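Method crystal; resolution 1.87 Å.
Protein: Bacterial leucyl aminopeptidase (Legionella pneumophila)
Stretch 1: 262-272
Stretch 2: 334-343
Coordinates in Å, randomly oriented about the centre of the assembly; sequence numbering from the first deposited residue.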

# COMPACT_ATOMS: atom_id res chain seq x y z
N GLY B 262 -6.46 19.21 17.47
CA GLY B 262 -7.41 18.43 18.24
C GLY B 262 -7.08 16.97 18.22
O GLY B 262 -7.06 16.32 19.27
N SER B 263 -6.73 16.46 17.04
CA SER B 263 -6.40 15.05 16.89
C SER B 263 -5.20 14.73 17.77
O SER B 263 -5.14 13.67 18.39
CB SER B 263 -6.10 14.72 15.43
OG SER B 263 -5.00 15.48 14.95
N GLN B 264 -4.24 15.65 17.81
CA GLN B 264 -3.05 15.47 18.63
C GLN B 264 -3.44 15.40 20.11
O GLN B 264 -2.90 14.59 20.86
CB GLN B 264 -2.06 16.62 18.40
CG GLN B 264 -1.45 16.64 17.01
CD GLN B 264 -0.54 17.83 16.80
OE1 GLN B 264 -0.96 18.88 16.31
NE2 GLN B 264 0.73 17.67 17.16
N HIS B 265 -4.37 16.25 20.52
CA HIS B 265 -4.82 16.23 21.91
C HIS B 265 -5.48 14.90 22.23
O HIS B 265 -5.25 14.32 23.29
CB HIS B 265 -5.79 17.38 22.17
CG HIS B 265 -5.12 18.67 22.55
ND1 HIS B 265 -4.66 19.57 21.61
CD2 HIS B 265 -4.84 19.21 23.76
CE1 HIS B 265 -4.12 20.60 22.23
NE2 HIS B 265 -4.22 20.41 23.53
N VAL B 266 -6.30 14.41 21.30
CA VAL B 266 -6.99 13.14 21.47
C VAL B 266 -6.04 11.95 21.54
O VAL B 266 -6.21 11.05 22.37
CB VAL B 266 -8.01 12.89 20.34
CG1 VAL B 266 -8.67 11.53 20.50
CG2 VAL B 266 -9.05 14.00 20.32
N VAL B 267 -5.03 11.95 20.67
CA VAL B 267 -4.04 10.88 20.64
C VAL B 267 -3.26 10.83 21.94
O VAL B 267 -2.97 9.76 22.48
CB VAL B 267 -3.07 11.04 19.46
CG1 VAL B 267 -2.01 9.95 19.49
CG2 VAL B 267 -3.82 11.03 18.14
N GLN B 268 -2.92 12.02 22.44
CA GLN B 268 -2.18 12.16 23.66
C GLN B 268 -3.04 11.73 24.84
O GLN B 268 -2.53 11.06 25.74
CB GLN B 268 -1.69 13.60 23.86
CG GLN B 268 -0.56 13.71 24.87
CD GLN B 268 0.05 15.13 24.98
OE1 GLN B 268 0.17 15.69 26.06
NE2 GLN B 268 0.44 15.69 23.87
N HIS B 269 -4.31 12.11 24.84
CA HIS B 269 -5.26 11.70 25.84
C HIS B 269 -5.31 10.17 25.95
O HIS B 269 -5.24 9.64 27.09
CB HIS B 269 -6.66 12.25 25.58
CG HIS B 269 -7.65 11.91 26.66
ND1 HIS B 269 -8.35 10.72 26.67
CD2 HIS B 269 -8.03 12.59 27.77
CE1 HIS B 269 -9.12 10.68 27.75
NE2 HIS B 269 -8.97 11.81 28.41
N PHE B 270 -5.41 9.50 24.81
CA PHE B 270 -5.49 8.05 24.79
C PHE B 270 -4.18 7.40 25.27
O PHE B 270 -4.23 6.35 25.92
CB PHE B 270 -5.77 7.51 23.38
CG PHE B 270 -7.26 7.45 23.02
CD1 PHE B 270 -8.05 8.56 23.10
CD2 PHE B 270 -7.81 6.31 22.51
CE1 PHE B 270 -9.42 8.51 22.75
CE2 PHE B 270 -9.16 6.26 22.10
CZ PHE B 270 -9.96 7.36 22.21
N GLN B 271 -3.04 7.98 24.94
CA GLN B 271 -1.76 7.45 25.35
C GLN B 271 -1.58 7.59 26.90
O GLN B 271 -1.22 6.66 27.55
CB GLN B 271 -0.68 8.17 24.60
CG GLN B 271 0.65 7.61 24.83
CD GLN B 271 1.76 8.23 23.93
OE1 GLN B 271 1.54 9.09 22.98
NE2 GLN B 271 3.00 7.78 24.23
N GLU B 272 -1.92 8.75 27.45
CA GLU B 272 -1.81 9.03 28.85
C GLU B 272 -2.80 8.27 29.71
O GLU B 272 -2.50 8.03 30.88
CB GLU B 272 -2.03 10.51 29.10
CG GLU B 272 -0.92 11.41 28.60
CD GLU B 272 -1.35 12.88 28.57
OE1 GLU B 272 -2.59 13.20 28.70
OE2 GLU B 272 -0.44 13.70 28.39
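Stretch 2 (334-343) SDHASWNEED

Stretch 2 packs a short helix, centred on residues 336-340, against the continuous helix 262-272 of stretch 1; the two run in broadly the same direction, their axes crossing at -35° and approaching to 8.6 Å. A type I beta turn runs from Asn340 to Asp343, with Asp343 N hydrogen-bonded to Asn340 O at 3.0 Å. The register pairs Ser263 with Asp335, Gln264 with Ser338 and Val267 with Trp339.

Polar contacts gather around Ser263. Its OG makes a very short hydrogen bond, 2.4 Å, to Ser338 OG, and lies 3.1 Å from Asp335 OD1. Water 1 also bridges Ser263 and Asp335, accepting from Ser263 N at 3.0 Å and donating to Asp335 OD1 at 2.6 Å.

Apolar packing centres on the Trp339 indole, whose chi1 (m) and chi2 of 99° bring its end nearer stretch 1. Val267 CG2 sits over one face, 3.9 Å from the centroid of the six-membered ring, and also meets Ser338 CB at 3.8 Å. The edge of Trp339 points at the face of Phe270, with planes at 88° and Trp339 CH2 4.0 Å from Phe270 CD2. Val266 CG1 adds a contact to Trp339 CZ2 at 4.1 Å. Beyond the short helix, Glu342 CG rests 3.6 Å from Val267 CG1.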

# COMPACT_ATOMS: atom_id res chain seq x y z
N SER B 334 -4.61 15.34 7.14
CA SER B 334 -5.75 15.30 8.02
C SER B 334 -5.46 14.48 9.26
O SER B 334 -4.36 14.03 9.47
CB SER B 334 -6.97 14.73 7.31
OG SER B 334 -8.17 15.11 7.90
N ASP B 335 -6.49 14.30 10.08
CA ASP B 335 -6.31 13.78 11.44
C ASP B 335 -5.78 12.34 11.56
O ASP B 335 -5.20 12.00 12.58
CB ASP B 335 -7.61 13.98 12.29
CG ASP B 335 -7.99 15.39 12.35
OD1 ASP B 335 -7.21 16.16 12.96
OD2 ASP B 335 -9.15 15.69 11.85
N HIS B 336 -5.89 11.54 10.51
CA HIS B 336 -5.28 10.22 10.53
C HIS B 336 -3.79 10.31 10.80
O HIS B 336 -3.23 9.38 11.42
CB HIS B 336 -5.51 9.50 9.21
CG HIS B 336 -5.02 10.27 8.03
ND1 HIS B 336 -5.67 11.43 7.58
CD2 HIS B 336 -3.93 10.08 7.23
CE1 HIS B 336 -4.94 11.90 6.55
NE2 HIS B 336 -3.88 11.10 6.33
N ALA B 337 -3.16 11.41 10.42
CA ALA B 337 -1.72 11.55 10.57
C ALA B 337 -1.28 11.54 12.02
O ALA B 337 -0.18 11.08 12.34
CB ALA B 337 -1.19 12.80 9.84
N SER B 338 -2.11 12.15 12.87
CA SER B 338 -1.89 12.14 14.29
C SER B 338 -1.75 10.75 14.91
O SER B 338 -0.84 10.55 15.76
CB SER B 338 -2.92 13.02 15.01
OG SER B 338 -2.91 14.35 14.45
N TRP B 339 -2.58 9.82 14.44
CA TRP B 339 -2.53 8.42 14.84
C TRP B 339 -1.34 7.69 14.22
O TRP B 339 -0.54 6.99 14.93
CB TRP B 339 -3.84 7.73 14.50
CG TRP B 339 -5.01 8.24 15.20
CD1 TRP B 339 -5.94 9.13 14.68
CD2 TRP B 339 -5.44 7.99 16.58
NE1 TRP B 339 -6.88 9.41 15.62
CE2 TRP B 339 -6.61 8.71 16.79
CE3 TRP B 339 -4.98 7.18 17.59
CZ2 TRP B 339 -7.28 8.68 17.97
CZ3 TRP B 339 -5.70 7.14 18.81
CH2 TRP B 339 -6.81 7.88 18.97
N ASN B 340 -1.13 7.96 12.95
CA ASN B 340 -0.06 7.31 12.20
C ASN B 340 1.33 7.61 12.83
O ASN B 340 2.26 6.74 12.79
CB ASN B 340 -0.06 7.73 10.77
CG ASN B 340 1.04 7.07 9.94
OD1 ASN B 340 1.95 7.75 9.53
ND2 ASN B 340 0.86 5.78 9.58
N GLU B 341 1.50 8.84 13.25
CA GLU B 341 2.76 9.24 13.94
C GLU B 341 3.05 8.45 15.17
O GLU B 341 4.18 8.35 15.51
CB GLU B 341 2.77 10.70 14.38
CG GLU B 341 3.28 11.61 13.29
CD GLU B 341 3.31 13.12 13.64
OE1 GLU B 341 3.27 13.94 12.62
OE2 GLU B 341 3.32 13.48 14.88
N GLU B 342 2.07 7.93 15.87
CA GLU B 342 2.29 7.10 17.05
C GLU B 342 2.19 5.62 16.69
O GLU B 342 1.91 4.82 17.57
CB GLU B 342 1.27 7.44 18.13
CG GLU B 342 1.32 8.91 18.54
CD GLU B 342 2.59 9.29 19.25
OE1 GLU B 342 2.85 8.69 20.28
OE2 GLU B 342 3.31 10.24 18.82
N ASP B 343 2.41 5.28 15.43
CA ASP B 343 2.29 3.93 14.89
C ASP B 343 1.00 3.22 15.20
O ASP B 343 0.99 2.05 15.44
CB ASP B 343 3.48 3.08 15.38
CG ASP B 343 4.77 3.59 14.86
OD1 ASP B 343 4.96 3.73 13.63
OD2 ASP B 343 5.60 3.93 15.68
O HOH W 1 -7.47 18.10 14.70